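PDB 5D88: predicted protease of the collagenase family from Methanopyrus kandleri, which is a peptidase of family U32 that hydrolyses peptide bonds, is built on a TIM barrel and binds zinc. Local coordinates for the interface of chains A and B. Sequence-based numbering; all coordinates share one arbitrary frame. Chains: chain A/B, Predicted protease of the collagenase family.

Contact 1: the interface of chains A and B. Residues chain A 123-124, 127, 157; chain B 224-225, 228.
B:Met228 pushes its thioether between helix 123-132 and the end of helix 148-157 of chain A, in this patch of the two-fold symmetric interface between two copies of the protein, a pairing that may or may not be the biological one. With 70 Å² of its surface hidden here it is the main apolar plug of the patch. The terminal methyl B:Met228 CE lies against the first turn of helix 123-132, 3.8 Å from A:Tyr124 CA. The sulphur B:Met228 SD sits 3.9 Å from the ring carbon A:Pro123 CB, and the methyl A:Leu157 CD2 approaches B:Met228 SD at 4.2 Å, the two side chains crossing at about a right angle. An extended chain beyond CG (chi2 -172°, chi3 -176°) carries the methyl this far from the short 3-10 helix 226-228. A second apolar contact is a CH-pi one: B:Pro224 CB rests over one face of the phenol ring of A:Tyr124, 3.8 Å from the ring centroid. Displaced toward the rim, B:Pro224 CB comes to 3.6 Å from A:Tyr124 CD1. A:Tyr124 offers that face with CG anti to its backbone N (chi1 -179°).

To one side of the proline, within chain B, B:Pro224 CG lies over a face of the B:Tyr225 ring, offset toward its rim, so the pyrrolidine packs against its own chain as well as against A:Tyr124. Within this patch no polar atoms of the two chains meet directly, so the direct contact is packing; a polar link runs through a water. Alongside B:Met228, the side chain of A:Glu127 runs in the opposite direction and brings its carboxylate to the water. Water 1 lies 3.1 Å from A:Glu127 OE1. The backbone carbonyl oxygen B:Pro224 O is 2.6 Å from water 1.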
# COMPACT_ATOMS: atom_id res chain seq x y z
N PRO A 123 -3.59 4.84 -9.52
CA PRO A 123 -3.10 5.53 -10.72
C PRO A 123 -3.82 5.16 -12.00
O PRO A 123 -3.95 5.97 -12.94
CB PRO A 123 -1.63 5.08 -10.79
CG PRO A 123 -1.28 4.58 -9.49
CD PRO A 123 -2.52 4.15 -8.79
N TYR A 124 -4.28 3.92 -12.10
CA TYR A 124 -4.98 3.53 -13.31
C TYR A 124 -6.31 4.26 -13.43
O TYR A 124 -6.71 4.67 -14.53
CB TYR A 124 -5.16 2.01 -13.30
CG TYR A 124 -5.86 1.41 -14.48
CD1 TYR A 124 -5.50 1.73 -15.78
CD2 TYR A 124 -6.85 0.46 -14.29
CE1 TYR A 124 -6.13 1.12 -16.86
CE2 TYR A 124 -7.49 -0.13 -15.36
CZ TYR A 124 -7.12 0.20 -16.63
OH TYR A 124 -7.76 -0.40 -17.69
N GLU A 127 -5.80 7.80 -14.64
CA GLU A 127 -5.57 7.86 -16.07
C GLU A 127 -6.88 7.71 -16.85
O GLU A 127 -7.14 8.46 -17.80
CB GLU A 127 -4.56 6.78 -16.45
CG GLU A 127 -3.93 6.92 -17.80
CD GLU A 127 -2.80 5.92 -17.98
OE1 GLU A 127 -2.98 4.73 -17.60
OE2 GLU A 127 -1.73 6.32 -18.45
N LEU A 157 -0.29 11.52 -15.19
CA LEU A 157 -1.39 10.60 -15.44
C LEU A 157 -2.72 11.30 -15.59
O LEU A 157 -3.67 10.69 -16.10
CB LEU A 157 -1.50 9.57 -14.31
CG LEU A 157 -0.37 8.55 -14.20
CD1 LEU A 157 -0.58 7.81 -12.88
CD2 LEU A 157 -0.34 7.57 -15.38
N PRO B 224 -1.71 -2.89 -15.83
CA PRO B 224 -1.88 -1.48 -16.22
C PRO B 224 -0.76 -0.58 -15.74
O PRO B 224 -0.63 0.55 -16.24
CB PRO B 224 -3.21 -1.10 -15.58
CG PRO B 224 -3.34 -2.03 -14.41
CD PRO B 224 -2.67 -3.31 -14.81
N TYR B 225 0.03 -1.03 -14.77
CA TYR B 225 1.11 -0.25 -14.20
C TYR B 225 2.40 -0.40 -15.00
O TYR B 225 3.27 0.46 -14.91
CB TYR B 225 1.32 -0.69 -12.73
CG TYR B 225 0.04 -0.62 -11.93
CD1 TYR B 225 -0.62 0.59 -11.73
CD2 TYR B 225 -0.55 -1.76 -11.42
CE1 TYR B 225 -1.83 0.65 -11.04
CE2 TYR B 225 -1.76 -1.69 -10.73
CZ TYR B 225 -2.38 -0.48 -10.56
OH TYR B 225 -3.58 -0.42 -9.88
N MET B 228 3.49 2.59 -17.21
CA MET B 228 3.39 3.91 -16.58
C MET B 228 4.72 4.58 -16.30
O MET B 228 4.78 5.82 -16.33
CB MET B 228 2.61 3.79 -15.26
CG MET B 228 1.14 3.62 -15.46
SD MET B 228 0.29 3.73 -13.86
CE MET B 228 -1.38 3.38 -14.37
O HOH W 1 -1.76 1.97 -18.11

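Contact 2: the interface of chains A and B. Residues chain A 150, 153-154, 156; chain B 198, 228-229.
B:Pro198 lays its pyrrolidine ring against the imidazole of A:His153, a residue on the outward side of helix 148-157 in this TIM-barrel protein of peptidase family U32. The proline hides 65 Å² and A:His153 hides 39 Å², so this pair carries much of the patch. The contact is of CH-pi type: B:Pro198 CG stands over one face of the imidazole, 3.7 Å from the ring centroid and offset toward the rim, with CG and CD2 of A:His153 nearest. Next to it, B:Pro198 CB meets the methylene A:His153 CB at 3.7 Å, extending the packing beyond the ring. On the same helix, A:Lys150 CG adds a looser aliphatic contact, 4.1 Å from B:Pro198 CA.

The imidazole is also held at its edge. A:Arg156 NH2 donates to A:His153 ND1 over 3.0 Å, nearly straight at 170° at the hydrogen and close to both the ring and guanidinium planes; this bond should oppose rotation of the ring away from the proline. The same A:Arg156 NH2 donates across the interface to the backbone carbonyl oxygen B:Met228 O at 2.8 Å. That second bond is more bent, 139° at the hydrogen, and the oxygen is tilted out of the guanidinium plane, although a C=O...N angle of 161° puts the nitrogen almost straight out from the carbonyl. A bend at chi3 in A:Arg156 turns the guanidinium back toward A:His153, allowing one nitrogen to serve both acceptors. An alanine in place of A:His153 removes the face under B:Pro198 and the ND1 acceptor, and would probably open a gap beside the proline and leave the A:Arg156 guanidinium free to turn away from the carbonyl of B:Met228. At the far side of the imidazole from its CB, B:Arg229 CB comes within 4.1 Å of A:His153 CE1.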
# COMPACT_ATOMS: atom_id res chain seq x y z
N LYS A 150 6.54 11.88 -6.83
CA LYS A 150 5.24 11.23 -6.83
C LYS A 150 4.17 12.17 -7.35
O LYS A 150 3.29 11.75 -8.12
CB LYS A 150 4.88 10.75 -5.42
CG LYS A 150 5.59 9.48 -5.04
CD LYS A 150 5.04 8.87 -3.75
CE LYS A 150 5.48 7.39 -3.66
NZ LYS A 150 5.29 6.75 -2.34
N HIS A 153 4.35 12.39 -11.24
CA HIS A 153 3.79 11.26 -11.96
C HIS A 153 2.27 11.27 -11.92
O HIS A 153 1.63 10.96 -12.94
CB HIS A 153 4.37 9.97 -11.41
CG HIS A 153 5.79 9.74 -11.86
ND1 HIS A 153 6.10 9.19 -13.09
CD2 HIS A 153 6.98 10.02 -11.28
CE1 HIS A 153 7.41 9.12 -13.23
NE2 HIS A 153 7.97 9.63 -12.15
N PHE A 154 1.66 11.64 -10.78
CA PHE A 154 0.20 11.69 -10.76
C PHE A 154 -0.33 12.81 -11.66
O PHE A 154 -1.36 12.65 -12.32
CB PHE A 154 -0.31 11.84 -9.32
CG PHE A 154 -0.53 10.54 -8.62
CD1 PHE A 154 -1.67 9.78 -8.86
CD2 PHE A 154 0.39 10.07 -7.73
CE1 PHE A 154 -1.87 8.59 -8.20
CE2 PHE A 154 0.19 8.88 -7.07
CZ PHE A 154 -0.93 8.14 -7.31
N ARG A 156 1.13 13.78 -14.45
CA ARG A 156 1.30 13.27 -15.80
C ARG A 156 0.19 12.29 -16.16
O ARG A 156 -0.26 12.26 -17.32
CB ARG A 156 2.68 12.62 -15.94
CG ARG A 156 3.03 12.23 -17.38
CD ARG A 156 4.42 11.62 -17.52
NE ARG A 156 4.70 10.61 -16.50
CZ ARG A 156 4.26 9.36 -16.55
NH1 ARG A 156 3.52 8.93 -17.56
NH2 ARG A 156 4.57 8.52 -15.56
N PRO B 198 6.63 5.89 -7.85
CA PRO B 198 5.27 6.45 -7.76
C PRO B 198 4.12 5.43 -7.71
O PRO B 198 3.08 5.72 -7.12
CB PRO B 198 5.18 7.33 -9.01
CG PRO B 198 6.21 6.71 -9.98
CD PRO B 198 7.35 6.34 -9.06
N MET B 228 3.49 2.59 -17.21
CA MET B 228 3.39 3.91 -16.58
C MET B 228 4.72 4.58 -16.30
O MET B 228 4.78 5.82 -16.33
CB MET B 228 2.61 3.79 -15.26
CG MET B 228 1.14 3.62 -15.46
SD MET B 228 0.29 3.73 -13.86
CE MET B 228 -1.38 3.38 -14.37
N ARG B 229 5.79 3.84 -15.99
CA ARG B 229 7.03 4.51 -15.63
C ARG B 229 8.20 3.54 -15.70
O ARG B 229 8.03 2.33 -15.88
CB ARG B 229 6.95 5.12 -14.21
CG ARG B 229 7.27 4.16 -13.06
CD ARG B 229 6.32 3.03 -12.98
NE ARG B 229 6.45 2.27 -11.72
CZ ARG B 229 5.97 1.04 -11.53
NH1 ARG B 229 5.38 0.38 -12.52
NH2 ARG B 229 6.12 0.45 -10.37

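Contact 1 and contact 2 are neighbouring parts of one interface, with the centres of their C-alpha atoms about 8 Å apart. B:Met228 joins them: its side chain serves contact 1, while its backbone carbonyl serves contact 2. Helix 148-157 of chain A also spans both, supplying A:Leu157 to the first and A:His153 and A:Arg156 to the second. Apolar packing and a directional hydrogen bond both act on the last residue of the 3-10 helix 226-228 and are likely to steady it. Two-fold symmetry repeats each contact with the chains exchanged, consistent with a dimer, although the structure alone does not show that this pairing exists in solution.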